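Local structure of dextranase (Pseudarthrobacter oxydans, 6NZS) at residues T469-G483 with S495-A509. The protein catalyses the endohydrolysis of (1->6)-alpha-D-glucosidic linkages in dextran, as a member of glycoside hydrolase family 49. Residues are numbered along the deposited sequence; the frame is centred on the assembly and turned at random.
Sequences TTVKNMRFENITVEG and SDTENIHVKNLNIDA
Phe476 N donates to His501 O at 2.8 Å and Phe476 O accepts from Lys503 N, the pattern of a parallel pair; residues 469-482 and 495-507 run in one direction, their axes 22° apart. At two kinks the asparagines take positive phi and join side chain to side chain: Asn499 ND2 reaches Asn473 OD1, and Asn504 ND2 reaches Asn478 OD1, both 3.0 Å. The first acceptor is met in its carbonyl plane, the second from above it, while Asp424 and Asn430 on strand 423-435 receive Asn473 ND2 and Asn478 ND2, extending both rows.

Asn506 adds a further hydrogen bond from a side-chain amide, ND2 to Thr480 OG1 at 3.0 Å, and ND2 also donates to Asn504 O, opposite the face that Ile479 N approaches. A leucine here would probably leave Thr480 OG1 without this donor and Asn504 O with one bond fewer.

On the polar face, the guanidinium of Arg475 lies flat on the His501 ring, NH1 3.5 Å above the ring centre and the planes 26° apart. Glu477 OE1 fixes that guanidinium from its edge through NE (3.3 Å), and Glu548 holds His501 NE2.

On the opposite face, apolar contacts fill the interior: Ile500 CG1 stands anti to the carbonyl carbon (chi1 -49°) and the chain bends again beyond it, carrying CD1 over to Met474 CB at 3.9 Å, and Leu505 CD1 lies 3.9 Å from Ile479 CB. Leu450 touches Phe476, Ile479, Val502 and Leu505 from another wall. In-register pairing of successive parallel coils, with side-chain amides hydrogen-bonded at the bends, marks the right-handed beta-helix of family 49.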
loop_
_atom_site.group_PDB
_atom_site.type_symbol
_atom_site.label_atom_id
_atom_site.label_comp_id
_atom_site.label_asym_id
_atom_site.label_seq_id
_atom_site.Cartn_x
_atom_site.Cartn_y
_atom_site.Cartn_z
ATOM N N THR A 469 -4.486 -7.232 28.315
ATOM C CA THR A 469 -4.901 -7.297 26.923
ATOM C C THR A 469 -4.158 -8.448 26.255
ATOM O O THR A 469 -3.084 -8.853 26.709
ATOM C CB THR A 469 -4.608 -5.979 26.190
ATOM O OG1 THR A 469 -3.199 -5.716 26.211
ATOM C CG2 THR A 469 -5.340 -4.816 26.859
ATOM N N THR A 470 -4.749 -8.988 25.184
ATOM C CA THR A 470 -4.188 -10.153 24.510
ATOM C C THR A 470 -4.302 -10.009 22.999
ATOM O O THR A 470 -5.387 -9.738 22.476
ATOM C CB THR A 470 -4.894 -11.438 24.953
ATOM O OG1 THR A 470 -4.814 -11.550 26.378
ATOM C CG2 THR A 470 -4.223 -12.647 24.342
ATOM N N VAL A 471 -3.177 -10.205 22.313
ATOM C CA VAL A 471 -3.115 -10.351 20.862
ATOM C C VAL A 471 -2.839 -11.824 20.586
ATOM O O VAL A 471 -1.800 -12.351 21.008
ATOM C CB VAL A 471 -2.011 -9.457 20.276
ATOM C CG1 VAL A 471 -1.785 -9.767 18.800
ATOM C CG2 VAL A 471 -2.359 -7.993 20.492
ATOM N N LYS A 472 -3.756 -12.500 19.892
ATOM C CA LYS A 472 -3.599 -13.940 19.733
ATOM C C LYS A 472 -4.166 -14.438 18.410
ATOM O O LYS A 472 -5.024 -13.807 17.788
ATOM C CB LYS A 472 -4.231 -14.705 20.905
ATOM C CG LYS A 472 -5.730 -14.515 21.019
ATOM C CD LYS A 472 -6.277 -15.282 22.213
ATOM C CE LYS A 472 -7.786 -15.164 22.278
ATOM N NZ LYS A 472 -8.310 -15.789 23.524
ATOM N N ASN A 473 -3.672 -15.609 17.997
ATOM C CA ASN A 473 -4.240 -16.348 16.876
ATOM C C ASN A 473 -4.183 -15.533 15.586
ATOM O O ASN A 473 -5.189 -15.303 14.917
ATOM C CB ASN A 473 -5.660 -16.824 17.192
ATOM C CG ASN A 473 -5.697 -17.781 18.364
ATOM O OD1 ASN A 473 -4.824 -18.639 18.505
ATOM N ND2 ASN A 473 -6.702 -17.631 19.220
ATOM N N MET A 474 -2.977 -15.090 15.247
ATOM C CA MET A 474 -2.723 -14.360 14.013
ATOM C C MET A 474 -1.799 -15.215 13.169
ATOM O O MET A 474 -0.728 -15.621 13.635
ATOM C CB MET A 474 -2.082 -13.003 14.299
ATOM C CG MET A 474 -2.856 -12.169 15.296
ATOM S SD MET A 474 -2.616 -10.406 15.032
ATOM C CE MET A 474 -0.866 -10.271 15.320
ATOM N N ARG A 475 -2.220 -15.500 11.943
ATOM C CA ARG A 475 -1.471 -16.345 11.026
ATOM C C ARG A 475 -1.145 -15.565 9.762
ATOM O O ARG A 475 -2.034 -14.982 9.132
ATOM C CB ARG A 475 -2.265 -17.606 10.665
ATOM C CG ARG A 475 -1.514 -18.572 9.754
ATOM C CD ARG A 475 -2.261 -19.898 9.643
ATOM N NE ARG A 475 -1.542 -20.887 8.843
ATOM C CZ ARG A 475 -0.816 -21.880 9.349
ATOM N NH1 ARG A 475 -0.707 -22.025 10.665
ATOM N NH2 ARG A 475 -0.199 -22.737 8.538
ATOM N N PHE A 476 0.133 -15.552 9.402
ATOM C CA PHE A 476 0.620 -14.902 8.190
ATOM C C PHE A 476 1.276 -16.000 7.367
ATOM O O PHE A 476 2.310 -16.538 7.774
ATOM C CB PHE A 476 1.651 -13.827 8.538
ATOM C CG PHE A 476 1.146 -12.786 9.489
ATOM C CD1 PHE A 476 1.277 -12.952 10.856
ATOM C CD2 PHE A 476 0.536 -11.637 9.018
ATOM C CE1 PHE A 476 0.805 -11.989 11.742
ATOM C CE2 PHE A 476 0.057 -10.681 9.889
ATOM C CZ PHE A 476 0.187 -10.847 11.249
ATOM N N GLU A 477 0.691 -16.343 6.225
ATOM C CA GLU A 477 1.192 -17.448 5.413
ATOM C C GLU A 477 1.525 -16.951 4.018
ATOM O O GLU A 477 0.649 -16.423 3.321
ATOM C CB GLU A 477 0.188 -18.604 5.339
ATOM C CG GLU A 477 0.679 -19.729 4.444
ATOM C CD GLU A 477 0.009 -21.062 4.708
ATOM O OE1 GLU A 477 -0.799 -21.153 5.654
ATOM O OE2 GLU A 477 0.308 -22.020 3.963
ATOM N N ASN A 478 2.785 -17.157 3.613
ATOM C CA ASN A 478 3.356 -16.722 2.343
ATOM C C ASN A 478 3.572 -15.216 2.349
ATOM O O ASN A 478 2.667 -14.446 2.019
ATOM C CB ASN A 478 2.538 -17.195 1.132
ATOM C CG ASN A 478 2.345 -18.693 1.117
ATOM O OD1 ASN A 478 3.188 -19.441 1.610
ATOM N ND2 ASN A 478 1.229 -19.139 0.559
ATOM N N ILE A 479 4.763 -14.794 2.758
ATOM C CA ILE A 479 5.192 -13.405 2.657
ATOM C C ILE A 479 6.486 -13.439 1.864
ATOM O O ILE A 479 7.548 -13.784 2.399
ATOM C CB ILE A 479 5.402 -12.738 4.017
ATOM C CG1 ILE A 479 4.171 -12.880 4.923
ATOM C CG2 ILE A 479 5.744 -11.265 3.799
ATOM C CD1 ILE A 479 4.410 -12.356 6.341
ATOM N N THR A 480 6.403 -13.100 0.585
ATOM C CA THR A 480 7.546 -13.140 -0.311
ATOM C C THR A 480 8.148 -11.745 -0.391
ATOM O O THR A 480 7.466 -10.792 -0.781
ATOM C CB THR A 480 7.085 -13.618 -1.687
ATOM O OG1 THR A 480 6.595 -14.966 -1.574
ATOM C CG2 THR A 480 8.231 -13.577 -2.683
ATOM N N VAL A 481 9.410 -11.621 0.009
ATOM C CA VAL A 481 10.109 -10.339 0.029
ATOM C C VAL A 481 11.206 -10.405 -1.022
ATOM O O VAL A 481 12.151 -11.199 -0.910
ATOM C CB VAL A 481 10.683 -10.023 1.414
ATOM C CG1 VAL A 481 11.354 -8.656 1.409
ATOM C CG2 VAL A 481 9.572 -10.084 2.465
ATOM N N GLU A 482 11.064 -9.596 -2.061
ATOM C CA GLU A 482 11.965 -9.667 -3.209
ATOM C C GLU A 482 13.088 -8.646 -3.080
ATOM O O GLU A 482 12.883 -7.539 -2.573
ATOM C CB GLU A 482 11.187 -9.447 -4.509
ATOM C CG GLU A 482 10.040 -10.452 -4.682
ATOM C CD GLU A 482 9.707 -10.737 -6.131
ATOM O OE1 GLU A 482 10.620 -10.737 -6.985
ATOM O OE2 GLU A 482 8.525 -10.984 -6.418
ATOM N N GLY A 483 14.280 -9.027 -3.547
ATOM C CA GLY A 483 15.439 -8.170 -3.342
ATOM C C GLY A 483 15.860 -8.114 -1.874
ATOM O O GLY A 483 15.533 -8.981 -1.058
ATOM N N SER A 495 1.039 -6.321 24.839
ATOM C CA SER A 495 -0.064 -7.140 25.308
ATOM C C SER A 495 0.453 -8.563 25.443
ATOM O O SER A 495 1.480 -8.918 24.857
ATOM C CB SER A 495 -1.217 -7.141 24.287
ATOM O OG SER A 495 -1.670 -5.829 23.981
ATOM N N ASP A 496 -0.243 -9.377 26.241
ATOM C CA ASP A 496 -0.024 -10.815 26.160
ATOM C C ASP A 496 -0.147 -11.234 24.701
ATOM O O ASP A 496 -1.033 -10.764 23.983
ATOM C CB ASP A 496 -1.064 -11.570 26.990
ATOM C CG ASP A 496 -0.796 -11.497 28.487
ATOM O OD1 ASP A 496 0.188 -10.862 28.927
ATOM O OD2 ASP A 496 -1.609 -12.077 29.240
ATOM N N THR A 497 0.761 -12.102 24.254
ATOM C CA THR A 497 0.884 -12.432 22.839
ATOM C C THR A 497 0.949 -13.944 22.689
ATOM O O THR A 497 1.842 -14.586 23.251
ATOM C CB THR A 497 2.141 -11.778 22.262
ATOM O OG1 THR A 497 2.031 -10.356 22.383
ATOM C CG2 THR A 497 2.297 -12.135 20.791
ATOM N N GLU A 498 -0.003 -14.517 21.944
ATOM C CA GLU A 498 -0.137 -15.966 21.871
ATOM C C GLU A 498 -0.437 -16.438 20.456
ATOM O O GLU A 498 -1.208 -15.809 19.725
ATOM C CB GLU A 498 -1.251 -16.464 22.803
ATOM C CG GLU A 498 -0.971 -16.199 24.266
ATOM C CD GLU A 498 -2.220 -16.239 25.116
ATOM O OE1 GLU A 498 -3.217 -16.847 24.681
ATOM O OE2 GLU A 498 -2.194 -15.654 26.220
ATOM N N ASN A 499 0.169 -17.564 20.091
ATOM C CA ASN A 499 -0.122 -18.280 18.851
ATOM C C ASN A 499 -0.083 -17.366 17.624
ATOM O O ASN A 499 -1.061 -17.201 16.891
ATOM C CB ASN A 499 -1.433 -19.071 18.935
ATOM C CG ASN A 499 -1.521 -20.136 17.871
ATOM O OD1 ASN A 499 -0.514 -20.725 17.490
ATOM N ND2 ASN A 499 -2.728 -20.385 17.370
ATOM N N ILE A 500 1.088 -16.788 17.402
ATOM C CA ILE A 500 1.374 -16.011 16.203
ATOM C C ILE A 500 2.163 -16.918 15.275
ATOM O O ILE A 500 3.174 -17.499 15.684
ATOM C CB ILE A 500 2.187 -14.755 16.558
ATOM C CG1 ILE A 500 1.555 -13.998 17.738
ATOM C CG2 ILE A 500 2.388 -13.880 15.310
ATOM C CD1 ILE A 500 0.128 -13.530 17.509
ATOM N N HIS A 501 1.705 -17.066 14.039
ATOM C CA HIS A 501 2.324 -17.996 13.107
ATOM C C HIS A 501 2.744 -17.233 11.863
ATOM O O HIS A 501 1.924 -16.537 11.257
ATOM C CB HIS A 501 1.348 -19.119 12.746
ATOM C CG HIS A 501 2.012 -20.351 12.219
ATOM N ND1 HIS A 501 2.134 -21.510 12.958
ATOM C CD2 HIS A 501 2.591 -20.603 11.021
ATOM C CE1 HIS A 501 2.760 -22.423 12.233
ATOM N NE2 HIS A 501 3.046 -21.899 11.052
ATOM N N VAL A 502 4.018 -17.359 11.491
ATOM C CA VAL A 502 4.557 -16.781 10.260
ATOM C C VAL A 502 5.105 -17.937 9.439
ATOM O O VAL A 502 6.138 -18.522 9.795
ATOM C CB VAL A 502 5.647 -15.736 10.547
ATOM C CG1 VAL A 502 6.157 -15.119 9.243
ATOM C CG2 VAL A 502 5.122 -14.647 11.481
ATOM N N LYS A 503 4.414 -18.282 8.358
ATOM C CA LYS A 503 4.773 -19.416 7.519
ATOM C C LYS A 503 5.228 -18.915 6.154
ATOM O O LYS A 503 4.540 -18.110 5.515
ATOM C CB LYS A 503 3.592 -20.376 7.352
ATOM C CG LYS A 503 3.945 -21.625 6.564
ATOM C CD LYS A 503 2.808 -22.651 6.580
ATOM C CE LYS A 503 3.229 -23.912 5.841
ATOM N NZ LYS A 503 2.258 -25.030 6.030
ATOM N N ASN A 504 6.380 -19.402 5.701
ATOM C CA ASN A 504 6.934 -19.031 4.396
ATOM C C ASN A 504 7.141 -17.521 4.257
ATOM O O ASN A 504 6.809 -16.915 3.231
ATOM C CB ASN A 504 6.133 -19.604 3.218
ATOM C CG ASN A 504 6.873 -19.448 1.891
ATOM O OD1 ASN A 504 8.112 -19.422 1.856
ATOM N ND2 ASN A 504 6.124 -19.316 0.801
ATOM N N LEU A 505 7.707 -16.911 5.295
ATOM C CA LEU A 505 8.367 -15.618 5.126
ATOM C C LEU A 505 9.670 -15.913 4.403
ATOM O O LEU A 505 10.611 -16.453 4.995
ATOM C CB LEU A 505 8.632 -14.971 6.483
ATOM C CG LEU A 505 9.542 -13.735 6.449
ATOM C CD1 LEU A 505 8.931 -12.640 5.580
ATOM C CD2 LEU A 505 9.841 -13.219 7.847
ATOM N N ASN A 506 9.724 -15.599 3.108
ATOM C CA ASN A 506 10.887 -15.894 2.285
ATOM C C ASN A 506 11.483 -14.581 1.809
ATOM O O ASN A 506 10.826 -13.806 1.103
ATOM C CB ASN A 506 10.556 -16.857 1.136
ATOM C CG ASN A 506 9.531 -16.307 0.166
ATOM O OD1 ASN A 506 9.888 -15.828 -0.914
ATOM N ND2 ASN A 506 8.247 -16.427 0.512
ATOM N N ILE A 507 12.704 -14.314 2.249
ATOM C CA ILE A 507 13.408 -13.067 1.966
ATOM C C ILE A 507 14.552 -13.375 1.009
ATOM O O ILE A 507 15.332 -14.303 1.246
ATOM C CB ILE A 507 13.917 -12.436 3.273
ATOM C CG1 ILE A 507 12.734 -12.046 4.168
ATOM C CG2 ILE A 507 14.807 -11.223 2.996
ATOM C CD1 ILE A 507 13.149 -11.592 5.569
ATOM N N ASP A 508 14.653 -12.606 -0.077
ATOM C CA ASP A 508 15.718 -12.864 -1.049
ATOM C C ASP A 508 17.098 -12.653 -0.433
ATOM O O ASP A 508 18.002 -13.475 -0.616
ATOM C CB ASP A 508 15.572 -11.949 -2.267
ATOM C CG ASP A 508 14.588 -12.469 -3.290
ATOM O OD1 ASP A 508 14.050 -13.575 -3.102
ATOM O OD2 ASP A 508 14.358 -11.755 -4.288
ATOM N N ALA A 509 17.292 -11.536 0.265
ATOM C CA ALA A 509 18.620 -11.174 0.741
ATOM C C ALA A 509 18.488 -10.107 1.813
ATOM O O ALA A 509 17.494 -9.376 1.867
ATOM C CB ALA A 509 19.490 -10.636 -0.407
HETATM O O HOH W 1 -3.498 -13.785 27.657
HETATM O O HOH W 2 -5.795 -16.205 25.895
HETATM O O HOH W 3 1.693 -25.071 9.055
HETATM O O HOH W 4 12.736 -12.547 -6.272
#